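Subtilisin-like serine protease (Fervidobacterium pennivorans, PDB 1R6V) cuts keratin into peptides as a subtilisin-family serine protease, allowing the bacterium to grow on native feathers. Local coordinates at residues V290-A295 and G389-L394; G312-A317 and W404-L409; F574-P579 and S599-Q604; L653-D658 and Y663-I668. The protein carries 1 engineered substitution. All blocks are in the same frame, centred on the assembly; numbering follows the deposited sequence.

Contact 1 (V290-A295 and G389-L394); sequences VMVVSA and GVVAVL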
loop_
_atom_site.group_PDB
_atom_site.type_symbol
_atom_site.label_atom_id
_atom_site.label_comp_id
_atom_site.label_asym_id
_atom_site.label_seq_id
_atom_site.Cartn_x
_atom_site.Cartn_y
_atom_site.Cartn_z
ATOM N N VAL A 290 -3.804 -14.266 -7.196
ATOM C CA VAL A 290 -2.428 -14.220 -6.705
ATOM C C VAL A 290 -1.793 -12.953 -7.244
ATOM O O VAL A 290 -1.976 -12.630 -8.410
ATOM C CB VAL A 290 -1.636 -15.456 -7.201
ATOM C CG1 VAL A 290 -0.143 -15.341 -6.824
ATOM C CG2 VAL A 290 -2.236 -16.701 -6.557
ATOM N N MET A 291 -1.065 -12.236 -6.392
ATOM C CA MET A 291 -0.430 -10.988 -6.801
ATOM C C MET A 291 1.086 -11.122 -6.695
ATOM O O MET A 291 1.610 -11.206 -5.595
ATOM C CB MET A 291 -0.936 -9.839 -5.911
ATOM C CG MET A 291 -2.467 -9.588 -6.042
ATOM S SD MET A 291 -3.129 -8.961 -7.640
ATOM C CE MET A 291 -3.578 -7.201 -7.190
ATOM N N VAL A 292 1.754 -11.149 -7.852
ATOM C CA VAL A 292 3.214 -11.274 -7.952
ATOM C C VAL A 292 3.763 -9.862 -8.161
ATOM O O VAL A 292 3.316 -9.144 -9.064
ATOM C CB VAL A 292 3.600 -12.185 -9.153
ATOM C CG1 VAL A 292 5.126 -12.299 -9.263
ATOM C CG2 VAL A 292 2.980 -13.598 -8.954
ATOM N N VAL A 293 4.704 -9.460 -7.318
ATOM C CA VAL A 293 5.276 -8.113 -7.409
ATOM C C VAL A 293 6.785 -8.195 -7.383
ATOM O O VAL A 293 7.373 -8.909 -6.559
ATOM C CB VAL A 293 4.827 -7.235 -6.224
ATOM C CG1 VAL A 293 5.354 -5.802 -6.386
ATOM C CG2 VAL A 293 3.320 -7.255 -6.124
ATOM N N SER A 294 7.430 -7.456 -8.272
ATOM C CA SER A 294 8.879 -7.502 -8.275
ATOM C C SER A 294 9.433 -6.755 -7.054
ATOM O O SER A 294 8.842 -5.777 -6.568
ATOM C CB SER A 294 9.415 -6.870 -9.557
ATOM O OG SER A 294 9.220 -5.479 -9.470
ATOM N N ALA A 295 10.556 -7.247 -6.538
ATOM C CA ALA A 295 11.244 -6.612 -5.410
ATOM C C ALA A 295 11.794 -5.283 -5.943
ATOM O O ALA A 295 11.850 -5.079 -7.150
ATOM C CB ALA A 295 12.406 -7.495 -4.938
ATOM N N GLY A 389 4.366 -16.801 -14.433
ATOM C CA GLY A 389 4.154 -17.928 -15.330
ATOM C C GLY A 389 4.068 -19.247 -14.567
ATOM O O GLY A 389 3.245 -20.113 -14.869
ATOM N N VAL A 390 4.929 -19.412 -13.570
ATOM C CA VAL A 390 4.903 -20.625 -12.772
ATOM C C VAL A 390 3.556 -20.710 -12.049
ATOM O O VAL A 390 2.940 -21.767 -12.001
ATOM C CB VAL A 390 6.059 -20.646 -11.746
ATOM C CG1 VAL A 390 5.857 -21.786 -10.734
ATOM C CG2 VAL A 390 7.389 -20.858 -12.483
ATOM N N VAL A 391 3.104 -19.594 -11.477
ATOM C CA VAL A 391 1.808 -19.590 -10.792
ATOM C C VAL A 391 0.677 -19.997 -11.745
ATOM O O VAL A 391 -0.231 -20.755 -11.376
ATOM C CB VAL A 391 1.489 -18.179 -10.189
ATOM C CG1 VAL A 391 0.051 -18.142 -9.608
ATOM C CG2 VAL A 391 2.484 -17.864 -9.072
ATOM N N ALA A 392 0.700 -19.474 -12.969
ATOM C CA ALA A 392 -0.346 -19.816 -13.924
ATOM C C ALA A 392 -0.392 -21.320 -14.200
ATOM O O ALA A 392 -1.476 -21.896 -14.305
ATOM C CB ALA A 392 -0.150 -19.037 -15.233
ATOM N N VAL A 393 0.775 -21.944 -14.333
ATOM C CA VAL A 393 0.838 -23.395 -14.573
ATOM C C VAL A 393 0.291 -24.130 -13.336
ATOM O O VAL A 393 -0.511 -25.066 -13.450
ATOM C CB VAL A 393 2.311 -23.843 -14.909
ATOM C CG1 VAL A 393 2.390 -25.375 -15.085
ATOM C CG2 VAL A 393 2.751 -23.179 -16.226
ATOM N N LEU A 394 0.682 -23.682 -12.147
ATOM C CA LEU A 394 0.201 -24.311 -10.917
ATOM C C LEU A 394 -1.305 -24.201 -10.742
ATOM O O LEU A 394 -1.939 -25.130 -10.233
ATOM C CB LEU A 394 0.876 -23.699 -9.688
ATOM C CG LEU A 394 2.396 -23.885 -9.590
ATOM C CD1 LEU A 394 2.929 -23.134 -8.380
ATOM C CD2 LEU A 394 2.735 -25.379 -9.466
#
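Val290 and Val391 meet tip to tip where a strand faces a helix, and Val391 is the side chain to follow outward. Its CB leaves the helix in the direction of strand 290-294 and splits into two methyls with different tasks. CG1 of Val391, set anti to the backbone N (chi1 174°), lies 4.0 Å from Val290 CG1. The same methyl sits almost equally near CB and the other branch, CG2, of Val290. CG2 of Val391 serves the next strand residue facing this helix, standing 4.3 Å from Val292 CG2. A single helical residue thus spans two strand positions, while Met291, between them, turns to the other side of the sheet and packs on Met264 and His266.

The contact is small and wholly apolar. Around it, Val263 of the adjoining strand and Ile406 of helix 403-413 also touch Val391, and Val292 continues along the same helix to Val387 and Thr388. The side chain of Val292 lies about 10 Å from that of Ser381, inferred to belong to the charge relay and carried near the start of helix 380-397. Branched aliphatic residues packing a helix against a mainly parallel sheet are characteristic of the alpha/beta core of the subtilisin fold.

Contact 2 (G312-A317 and W404-L409); sequences GVIQVA and WQIRKL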
loop_
_atom_site.group_PDB
_atom_site.type_symbol
_atom_site.label_atom_id
_atom_site.label_comp_id
_atom_site.label_asym_id
_atom_site.label_seq_id
_atom_site.Cartn_x
_atom_site.Cartn_y
_atom_site.Cartn_z
ATOM N N GLY A 312 0.883 -10.500 1.929
ATOM C CA GLY A 312 0.185 -11.441 1.081
ATOM C C GLY A 312 0.687 -11.580 -0.344
ATOM O O GLY A 312 0.439 -12.606 -0.992
ATOM N N VAL A 313 1.353 -10.550 -0.856
ATOM C CA VAL A 313 1.861 -10.618 -2.218
ATOM C C VAL A 313 3.067 -11.544 -2.264
ATOM O O VAL A 313 3.651 -11.864 -1.227
ATOM C CB VAL A 313 2.308 -9.235 -2.752
ATOM C CG1 VAL A 313 1.180 -8.233 -2.608
ATOM C CG2 VAL A 313 3.549 -8.766 -2.046
ATOM N N ILE A 314 3.402 -11.998 -3.465
ATOM C CA ILE A 314 4.569 -12.849 -3.668
ATOM C C ILE A 314 5.629 -11.909 -4.241
ATOM O O ILE A 314 5.556 -11.526 -5.411
ATOM C CB ILE A 314 4.307 -13.961 -4.691
ATOM C CG1 ILE A 314 3.176 -14.876 -4.201
ATOM C CG2 ILE A 314 5.581 -14.759 -4.921
ATOM C CD1 ILE A 314 2.911 -16.085 -5.116
ATOM N N GLN A 315 6.603 -11.527 -3.421
ATOM C CA GLN A 315 7.652 -10.606 -3.880
ATOM C C GLN A 315 8.795 -11.405 -4.511
ATOM O O GLN A 315 9.258 -12.387 -3.942
ATOM C CB GLN A 315 8.153 -9.757 -2.711
ATOM C CG GLN A 315 9.159 -8.703 -3.137
ATOM C CD GLN A 315 9.576 -7.783 -1.993
ATOM O OE1 GLN A 315 8.858 -7.632 -1.005
ATOM N NE2 GLN A 315 10.736 -7.154 -2.136
ATOM N N VAL A 316 9.249 -10.971 -5.685
ATOM C CA VAL A 316 10.255 -11.704 -6.441
ATOM C C VAL A 316 11.575 -10.986 -6.672
ATOM O O VAL A 316 11.594 -9.839 -7.114
ATOM C CB VAL A 316 9.670 -12.081 -7.822
ATOM C CG1 VAL A 316 10.665 -12.872 -8.650
ATOM C CG2 VAL A 316 8.370 -12.847 -7.632
ATOM N N ALA A 317 12.675 -11.674 -6.384
ATOM C CA ALA A 317 14.001 -11.106 -6.596
ATOM C C ALA A 317 14.575 -11.570 -7.926
ATOM O O ALA A 317 14.206 -12.620 -8.449
ATOM C CB ALA A 317 14.926 -11.524 -5.467
ATOM N N TRP A 404 -2.239 -18.079 -0.396
ATOM C CA TRP A 404 -1.146 -18.450 0.494
ATOM C C TRP A 404 -0.607 -19.843 0.160
ATOM O O TRP A 404 0.583 -20.109 0.326
ATOM C CB TRP A 404 -1.565 -18.378 1.969
ATOM C CG TRP A 404 -2.485 -19.474 2.476
ATOM C CD1 TRP A 404 -3.828 -19.372 2.710
ATOM C CD2 TRP A 404 -2.104 -20.789 2.909
ATOM N NE1 TRP A 404 -4.304 -20.538 3.268
ATOM C CE2 TRP A 404 -3.267 -21.418 3.401
ATOM C CE3 TRP A 404 -0.892 -21.493 2.928
ATOM C CZ2 TRP A 404 -3.252 -22.721 3.908
ATOM C CZ3 TRP A 404 -0.881 -22.783 3.428
ATOM C CH2 TRP A 404 -2.053 -23.384 3.914
ATOM N N GLN A 405 -1.474 -20.723 -0.330
ATOM C CA GLN A 405 -1.020 -22.065 -0.668
ATOM C C GLN A 405 -0.078 -22.034 -1.862
ATOM O O GLN A 405 0.903 -22.775 -1.911
ATOM C CB GLN A 405 -2.210 -22.972 -0.973
ATOM C CG GLN A 405 -3.089 -23.262 0.230
ATOM C CD GLN A 405 -4.259 -24.179 -0.126
ATOM O OE1 GLN A 405 -5.168 -23.792 -0.855
ATOM N NE2 GLN A 405 -4.229 -25.398 0.388
ATOM N N ILE A 406 -0.384 -21.184 -2.832
ATOM C CA ILE A 406 0.481 -21.065 -3.996
ATOM C C ILE A 406 1.825 -20.510 -3.554
ATOM O O ILE A 406 2.879 -21.031 -3.942
ATOM C CB ILE A 406 -0.142 -20.138 -5.071
ATOM C CG1 ILE A 406 -1.375 -20.817 -5.688
ATOM C CG2 ILE A 406 0.924 -19.784 -6.146
ATOM C CD1 ILE A 406 -1.059 -22.112 -6.465
ATOM N N ARG A 407 1.813 -19.453 -2.733
ATOM C CA ARG A 407 3.078 -18.897 -2.296
ATOM C C ARG A 407 3.878 -19.918 -1.495
ATOM O O ARG A 407 5.069 -20.084 -1.732
ATOM C CB ARG A 407 2.887 -17.634 -1.452
ATOM C CG ARG A 407 4.212 -17.017 -0.993
ATOM C CD ARG A 407 3.980 -15.695 -0.266
ATOM N NE ARG A 407 3.097 -15.840 0.892
ATOM C CZ ARG A 407 3.454 -16.403 2.042
ATOM N NH1 ARG A 407 4.691 -16.874 2.202
ATOM N NH2 ARG A 407 2.568 -16.505 3.024
ATOM N N LYS A 408 3.232 -20.603 -0.549
ATOM C CA LYS A 408 3.991 -21.577 0.234
ATOM C C LYS A 408 4.525 -22.717 -0.605
ATOM O O LYS A 408 5.581 -23.264 -0.298
ATOM C CB LYS A 408 3.153 -22.142 1.390
ATOM C CG LYS A 408 2.794 -21.120 2.469
ATOM C CD LYS A 408 4.013 -20.336 3.015
ATOM C CE LYS A 408 5.158 -21.236 3.438
ATOM N NZ LYS A 408 6.291 -20.409 3.990
ATOM N N LEU A 409 3.802 -23.101 -1.650
ATOM C CA LEU A 409 4.265 -24.188 -2.505
ATOM C C LEU A 409 5.558 -23.744 -3.171
ATOM O O LEU A 409 6.531 -24.498 -3.243
ATOM C CB LEU A 409 3.218 -24.525 -3.567
ATOM C CG LEU A 409 3.598 -25.636 -4.562
ATOM C CD1 LEU A 409 4.094 -26.914 -3.833
ATOM C CD2 LEU A 409 2.388 -25.953 -5.412
HETATM O O HOH W 1 0.468 -15.045 -0.004
#
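Ile314 and Arg407 run past each other in opposite directions, and the arginine's methylenes are what Ile314 touches first. Ile314 CG1 lies 3.9 Å from Arg407 CB, with the arginine's CG and CD following close by, and the terminal CD1 of Ile314 reaches back to the helix at Arg407 CA. The same methyl, Ile314 CD1, also meets a second helical residue, standing 4.3 Å from Ile406 CG2. Ile314 can do this because its CG1 is swung beside the backbone N (chi1 -61°) and then extended, carrying its end nearer to the helix. An alanine at Ile314 would lack these outer carbons and would probably leave the methylenes of Arg407 and the CG2 of Ile406 without their apolar cover.

Further out, the arginine chain bends at chi3 (58°) after a straight start, and its head turns to polar partners. A water in the guanidinium plane accepts from Arg407 NE at 2.9 Å and donates to Gly312 O at 2.6 Å, bridging the helix to the loop that leads into strand 314-322. Beyond it, NH1 forms salt bridges with Asp494 and Glu411, and NH2 bonds to the carbonyl of His492. On the strand side, backbone bonds to Met291 and Val293 hold Ile314 within the sheet.

Arg407 therefore divides its length between two chemistries: its methylenes serve the hydrophobic layer between helix and strand, while its charge is probably balanced by Asp494 and Glu411, the latter shared with Lys408.

Contact 3 (F574-P579 and S599-Q604); sequences FVVVDP and SLLSGQ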
loop_
_atom_site.group_PDB
_atom_site.type_symbol
_atom_site.label_atom_id
_atom_site.label_comp_id
_atom_site.label_asym_id
_atom_site.label_seq_id
_atom_site.Cartn_x
_atom_site.Cartn_y
_atom_site.Cartn_z
ATOM N N PHE A 574 -13.666 25.044 34.607
ATOM C CA PHE A 574 -12.786 24.321 33.699
ATOM C C PHE A 574 -13.734 23.438 32.909
ATOM O O PHE A 574 -14.590 22.763 33.482
ATOM C CB PHE A 574 -11.803 23.455 34.487
ATOM C CG PHE A 574 -11.089 22.420 33.653
ATOM C CD1 PHE A 574 -10.509 22.757 32.430
ATOM C CD2 PHE A 574 -10.957 21.118 34.118
ATOM C CE1 PHE A 574 -9.803 21.814 31.682
ATOM C CE2 PHE A 574 -10.252 20.164 33.377
ATOM C CZ PHE A 574 -9.674 20.517 32.157
ATOM N N VAL A 575 -13.584 23.454 31.593
ATOM C CA VAL A 575 -14.455 22.685 30.724
ATOM C C VAL A 575 -13.693 21.814 29.754
ATOM O O VAL A 575 -12.708 22.250 29.167
ATOM C CB VAL A 575 -15.340 23.617 29.893
ATOM C CG1 VAL A 575 -16.402 22.810 29.147
ATOM C CG2 VAL A 575 -15.988 24.654 30.802
ATOM N N VAL A 576 -14.158 20.582 29.595
ATOM C CA VAL A 576 -13.554 19.653 28.644
ATOM C C VAL A 576 -14.536 19.683 27.481
ATOM O O VAL A 576 -15.712 19.326 27.626
ATOM C CB VAL A 576 -13.443 18.242 29.233
ATOM C CG1 VAL A 576 -12.886 17.293 28.188
ATOM C CG2 VAL A 576 -12.537 18.265 30.453
ATOM N N VAL A 577 -14.061 20.122 26.327
ATOM C CA VAL A 577 -14.938 20.281 25.182
ATOM C C VAL A 577 -14.495 19.544 23.926
ATOM O O VAL A 577 -13.333 19.170 23.779
ATOM C CB VAL A 577 -15.105 21.806 24.884
ATOM C CG1 VAL A 577 -13.777 22.409 24.465
ATOM C CG2 VAL A 577 -16.158 22.046 23.838
ATOM N N ASP A 578 -15.453 19.319 23.033
ATOM C CA ASP A 578 -15.181 18.673 21.762
ATOM C C ASP A 578 -14.377 19.708 20.965
ATOM O O ASP A 578 -14.690 20.898 20.995
ATOM C CB ASP A 578 -16.508 18.351 21.069
ATOM C CG ASP A 578 -16.328 17.951 19.622
ATOM O OD1 ASP A 578 -16.787 18.715 18.745
ATOM O OD2 ASP A 578 -15.724 16.883 19.369
ATOM N N PRO A 579 -13.320 19.278 20.262
ATOM C CA PRO A 579 -12.498 20.209 19.481
ATOM C C PRO A 579 -13.242 20.972 18.399
ATOM O O PRO A 579 -12.806 22.042 17.980
ATOM C CB PRO A 579 -11.385 19.325 18.915
ATOM C CG PRO A 579 -11.929 17.932 19.015
ATOM C CD PRO A 579 -12.727 17.932 20.279
ATOM N N SER A 599 -7.613 10.996 33.074
ATOM C CA SER A 599 -7.144 9.697 32.603
ATOM C C SER A 599 -8.232 8.714 32.186
ATOM O O SER A 599 -7.959 7.793 31.426
ATOM C CB SER A 599 -6.258 9.043 33.667
ATOM O OG SER A 599 -5.039 9.747 33.826
ATOM N N LEU A 600 -9.452 8.903 32.676
ATOM C CA LEU A 600 -10.552 8.001 32.341
ATOM C C LEU A 600 -11.227 8.351 31.021
ATOM O O LEU A 600 -11.953 7.535 30.448
ATOM C CB LEU A 600 -11.599 7.998 33.457
ATOM C CG LEU A 600 -11.312 7.190 34.726
ATOM C CD1 LEU A 600 -10.038 7.680 35.414
ATOM C CD2 LEU A 600 -12.507 7.330 35.654
ATOM N N LEU A 601 -10.993 9.564 30.541
ATOM C CA LEU A 601 -11.581 9.997 29.289
ATOM C C LEU A 601 -10.840 9.350 28.131
ATOM O O LEU A 601 -9.637 9.087 28.214
ATOM C CB LEU A 601 -11.509 11.523 29.150
ATOM C CG LEU A 601 -12.412 12.335 30.082
ATOM C CD1 LEU A 601 -12.200 13.826 29.854
ATOM C CD2 LEU A 601 -13.860 11.951 29.834
ATOM N N SER A 602 -11.568 9.106 27.049
ATOM C CA SER A 602 -10.995 8.495 25.856
ATOM C C SER A 602 -11.480 9.236 24.619
ATOM O O SER A 602 -12.628 9.658 24.558
ATOM C CB SER A 602 -11.408 7.021 25.746
ATOM O OG SER A 602 -10.802 6.424 24.608
ATOM N N GLY A 603 -10.609 9.376 23.628
ATOM C CA GLY A 603 -10.993 10.066 22.410
ATOM C C GLY A 603 -10.133 11.296 22.185
ATOM O O GLY A 603 -8.938 11.276 22.457
ATOM N N GLN A 604 -10.737 12.370 21.693
ATOM C CA GLN A 604 -9.984 13.591 21.447
ATOM C C GLN A 604 -10.735 14.771 22.041
ATOM O O GLN A 604 -11.915 14.987 21.750
ATOM C CB GLN A 604 -9.742 13.731 19.944
ATOM C CG GLN A 604 -8.881 12.561 19.451
ATOM C CD GLN A 604 -8.774 12.471 17.948
ATOM O OE1 GLN A 604 -9.761 12.646 17.235
ATOM N NE2 GLN A 604 -7.571 12.180 17.454
HETATM O O HOH W 2 -14.332 14.845 20.700
#
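Leu601 comes first among the residues of 599-604 to meet the opposing strand: its CD1 approaches CG1 of Val576 tip to tip, at 3.9 Å. Val576 holds CG1, the branch that meets the leucine, anti to its backbone N (chi1 177°), while Leu601 places CG anti to its own carbonyl carbon and extends CD1 from there. Leu601 is partly exposed, whereas Val576 is buried and also packs against Ile605.

At Ser602 the chain passes by the strand, and its hydroxyl bonds to Asp456 instead. Gly603 follows at a corner, with backbone angles (phi 119°) that would press a CB against the carbonyl O of the preceding residue. This corner lies in the second beta-sandwich domain, between strand 595-597 of one sheet and strand 604-610 of the other, so the segment carries the chain from sheet to sheet across the sandwich. Strand 604-610 then pairs antiparallel with 573-577, as in the backbone bonding of Val577 with Ser606.

Gln604 closes the segment and meets the loop just after strand 573-577 through its backbone. Its carbonyl O lies 3.4 Å from CD of Pro579, a contact of the proline ring with the peptide oxygen. A water lies 2.6 Å from Gln604 O and 2.8 Å from Asp578 OD2, within hydrogen-bonding range of both. That carboxylate oxygen also forms a salt bridge with Arg582. The amide of Gln604 points to other partners, its NE2 bonding to Thr667 OG1.

Contact 4 (L653-D658 and Y663-I668); sequences LNLGTD and YVWWTI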
loop_
_atom_site.group_PDB
_atom_site.type_symbol
_atom_site.label_atom_id
_atom_site.label_comp_id
_atom_site.label_asym_id
_atom_site.label_seq_id
_atom_site.Cartn_x
_atom_site.Cartn_y
_atom_site.Cartn_z
ATOM N N LEU A 653 -5.429 27.456 20.132
ATOM C CA LEU A 653 -5.407 27.595 18.683
ATOM C C LEU A 653 -6.454 26.864 17.870
ATOM O O LEU A 653 -6.575 25.646 17.945
ATOM C CB LEU A 653 -4.020 27.198 18.181
ATOM C CG LEU A 653 -3.711 27.302 16.693
ATOM C CD1 LEU A 653 -3.790 28.757 16.235
ATOM C CD2 LEU A 653 -2.320 26.739 16.456
ATOM N N ASN A 654 -7.208 27.629 17.087
ATOM C CA ASN A 654 -8.214 27.053 16.207
ATOM C C ASN A 654 -7.486 26.746 14.892
ATOM O O ASN A 654 -6.967 27.647 14.229
ATOM C CB ASN A 654 -9.341 28.070 15.986
ATOM C CG ASN A 654 -10.463 27.527 15.116
ATOM O OD1 ASN A 654 -10.454 26.365 14.706
ATOM N ND2 ASN A 654 -11.443 28.377 14.835
ATOM N N LEU A 655 -7.424 25.469 14.525
ATOM C CA LEU A 655 -6.744 25.060 13.306
ATOM C C LEU A 655 -7.689 25.193 12.122
ATOM O O LEU A 655 -7.301 24.972 10.979
ATOM C CB LEU A 655 -6.260 23.607 13.430
ATOM C CG LEU A 655 -5.339 23.358 14.627
ATOM C CD1 LEU A 655 -4.976 21.873 14.755
ATOM C CD2 LEU A 655 -4.073 24.200 14.455
ATOM N N GLY A 656 -8.933 25.561 12.424
ATOM C CA GLY A 656 -9.944 25.726 11.393
ATOM C C GLY A 656 -10.326 27.181 11.227
ATOM O O GLY A 656 -9.458 28.047 11.185
ATOM N N THR A 657 -11.625 27.450 11.130
ATOM C CA THR A 657 -12.113 28.816 10.966
ATOM C C THR A 657 -13.173 29.120 12.004
ATOM O O THR A 657 -13.629 28.232 12.718
ATOM C CB THR A 657 -12.761 29.018 9.590
ATOM O OG1 THR A 657 -13.943 28.212 9.513
ATOM C CG2 THR A 657 -11.800 28.625 8.477
ATOM N N ASP A 658 -13.583 30.381 12.081
ATOM C CA ASP A 658 -14.608 30.770 13.034
ATOM C C ASP A 658 -15.875 29.965 12.751
ATOM O O ASP A 658 -16.499 29.423 13.665
ATOM C CB ASP A 658 -14.902 32.270 12.914
ATOM C CG ASP A 658 -15.902 32.759 13.945
ATOM O OD1 ASP A 658 -17.068 32.295 13.929
ATOM O OD2 ASP A 658 -15.521 33.615 14.776
ATOM N N TYR A 663 -10.255 23.080 17.138
ATOM C CA TYR A 663 -9.185 23.469 18.040
ATOM C C TYR A 663 -8.220 22.325 18.269
ATOM O O TYR A 663 -8.593 21.158 18.155
ATOM C CB TYR A 663 -9.742 23.918 19.394
ATOM C CG TYR A 663 -10.327 25.313 19.367
ATOM C CD1 TYR A 663 -11.672 25.519 19.076
ATOM C CD2 TYR A 663 -9.515 26.429 19.583
ATOM C CE1 TYR A 663 -12.198 26.804 18.997
ATOM C CE2 TYR A 663 -10.030 27.720 19.505
ATOM C CZ TYR A 663 -11.373 27.894 19.210
ATOM O OH TYR A 663 -11.893 29.162 19.116
ATOM N N VAL A 664 -6.977 22.685 18.576
ATOM C CA VAL A 664 -5.934 21.713 18.881
ATOM C C VAL A 664 -6.551 20.741 19.882
ATOM O O VAL A 664 -7.285 21.139 20.801
ATOM C CB VAL A 664 -4.697 22.431 19.494
ATOM C CG1 VAL A 664 -3.817 21.452 20.233
ATOM C CG2 VAL A 664 -3.887 23.097 18.372
ATOM N N TRP A 665 -6.277 19.457 19.690
ATOM C CA TRP A 665 -6.840 18.452 20.573
ATOM C C TRP A 665 -5.796 17.566 21.222
ATOM O O TRP A 665 -4.635 17.565 20.817
ATOM C CB TRP A 665 -7.847 17.588 19.810
ATOM C CG TRP A 665 -7.234 16.782 18.698
ATOM C CD1 TRP A 665 -6.714 15.513 18.785
ATOM C CD2 TRP A 665 -7.073 17.188 17.335
ATOM N NE1 TRP A 665 -6.241 15.111 17.558
ATOM C CE2 TRP A 665 -6.448 16.118 16.649
ATOM C CE3 TRP A 665 -7.399 18.353 16.624
ATOM C CZ2 TRP A 665 -6.141 16.174 15.280
ATOM C CZ3 TRP A 665 -7.093 18.412 15.258
ATOM C CH2 TRP A 665 -6.471 17.326 14.602
ATOM N N TRP A 666 -6.243 16.840 22.242
ATOM C CA TRP A 666 -5.407 15.907 23.004
ATOM C C TRP A 666 -6.007 14.531 22.736
ATOM O O TRP A 666 -7.209 14.319 22.925
ATOM C CB TRP A 666 -5.477 16.245 24.496
ATOM C CG TRP A 666 -5.137 17.679 24.754
ATOM C CD1 TRP A 666 -5.980 18.746 24.670
ATOM C CD2 TRP A 666 -3.835 18.212 25.029
ATOM N NE1 TRP A 666 -5.285 19.914 24.868
ATOM C CE2 TRP A 666 -3.966 19.617 25.090
ATOM C CE3 TRP A 666 -2.570 17.638 25.223
ATOM C CZ2 TRP A 666 -2.880 20.462 25.339
ATOM C CZ3 TRP A 666 -1.489 18.476 25.469
ATOM C CH2 TRP A 666 -1.654 19.877 25.524
ATOM N N THR A 667 -5.160 13.611 22.296
ATOM C CA THR A 667 -5.589 12.264 21.941
ATOM C C THR A 667 -5.301 11.279 23.072
ATOM O O THR A 667 -4.147 11.069 23.435
ATOM C CB THR A 667 -4.876 11.838 20.636
ATOM O OG1 THR A 667 -5.180 12.788 19.604
ATOM C CG2 THR A 667 -5.348 10.464 20.170
ATOM N N ILE A 668 -6.361 10.698 23.622
ATOM C CA ILE A 668 -6.241 9.754 24.728
ATOM C C ILE A 668 -7.088 8.502 24.508
ATOM O O ILE A 668 -7.979 8.471 23.649
ATOM C CB ILE A 668 -6.625 10.416 26.073
ATOM C CG1 ILE A 668 -8.062 10.937 26.027
ATOM C CG2 ILE A 668 -5.639 11.527 26.386
ATOM C CD1 ILE A 668 -8.236 12.212 25.264
#
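Two torsions set up the meeting of Tyr663 with Asn654: the tyrosine swings CG beside its backbone N (chi1 -77°), bringing its ring over CB of Asn654, while the asparagine sends CG anti to its own N (chi1 -178°), which places its amide for bonds within the loop. The result is a CH-pi contact, with Asn654 CB over one ring face, shifted toward the rim, and 3.6 Å from Tyr663 CE2. An alanine in place of Tyr663 would lack the ring and would probably leave Asn654 CB without its aromatic cover.

The backbones meet beside it in a single beta bridge between Asn654 and Tyr663. Val664 N donates to Leu653 O at 3.1 Å, approaching almost in line with the carbonyl bond, and Tyr663 CA adds a CA-H...O contact to the same oxygen. Leu655 CD1 packs 4.0 Å from Val664 CG2, and its side chain crosses that of Trp665 at about a right angle, with CD1 near CZ3; the indole nitrogen of that tryptophan is held elsewhere, by the carbonyl of Ile526.

Asn654 also organises its own loop. Its OD1 accepts from Gly656 N at 2.9 Å, an Asx turn with the donor well above the carbonyl plane, and from Ile662 N; its ND2 donates to Thr657 O at 3.0 Å. Both ends of the amide are thus engaged, which would fix the rotation of the side chain. The chemistry implies a loop closed, on the approach to the last strand of the second sandwich domain, by the backbone bridge together with the asparagine's bonds, with a separate apolar cluster beside Val664.

Overall arrangement
Contacts 1 and 2 belong to the buried core of the catalytic domain, contacts 3 and 4 to the second beta-sandwich domain on the other side of the chain's centre; the centres of contacts 1 and 3 are about 51 Å apart. The first pair shares a sheet: strands 290-294 and 314-322 are neighbours, and contact 1 packs one on helix 380-397, contact 2 the other on the following helix 403-413. Contact 1 is purely aliphatic, whereas contact 2 adds a water and a buried arginine. Contacts 3 and 4 reach a common antiparallel sheet and join through backbone bonds of Tyr663 with Pro579 and Ile668 with Gly603. Contact 3 is mostly buried; contact 4, nearer the surface, relies more on backbone and amide bonds.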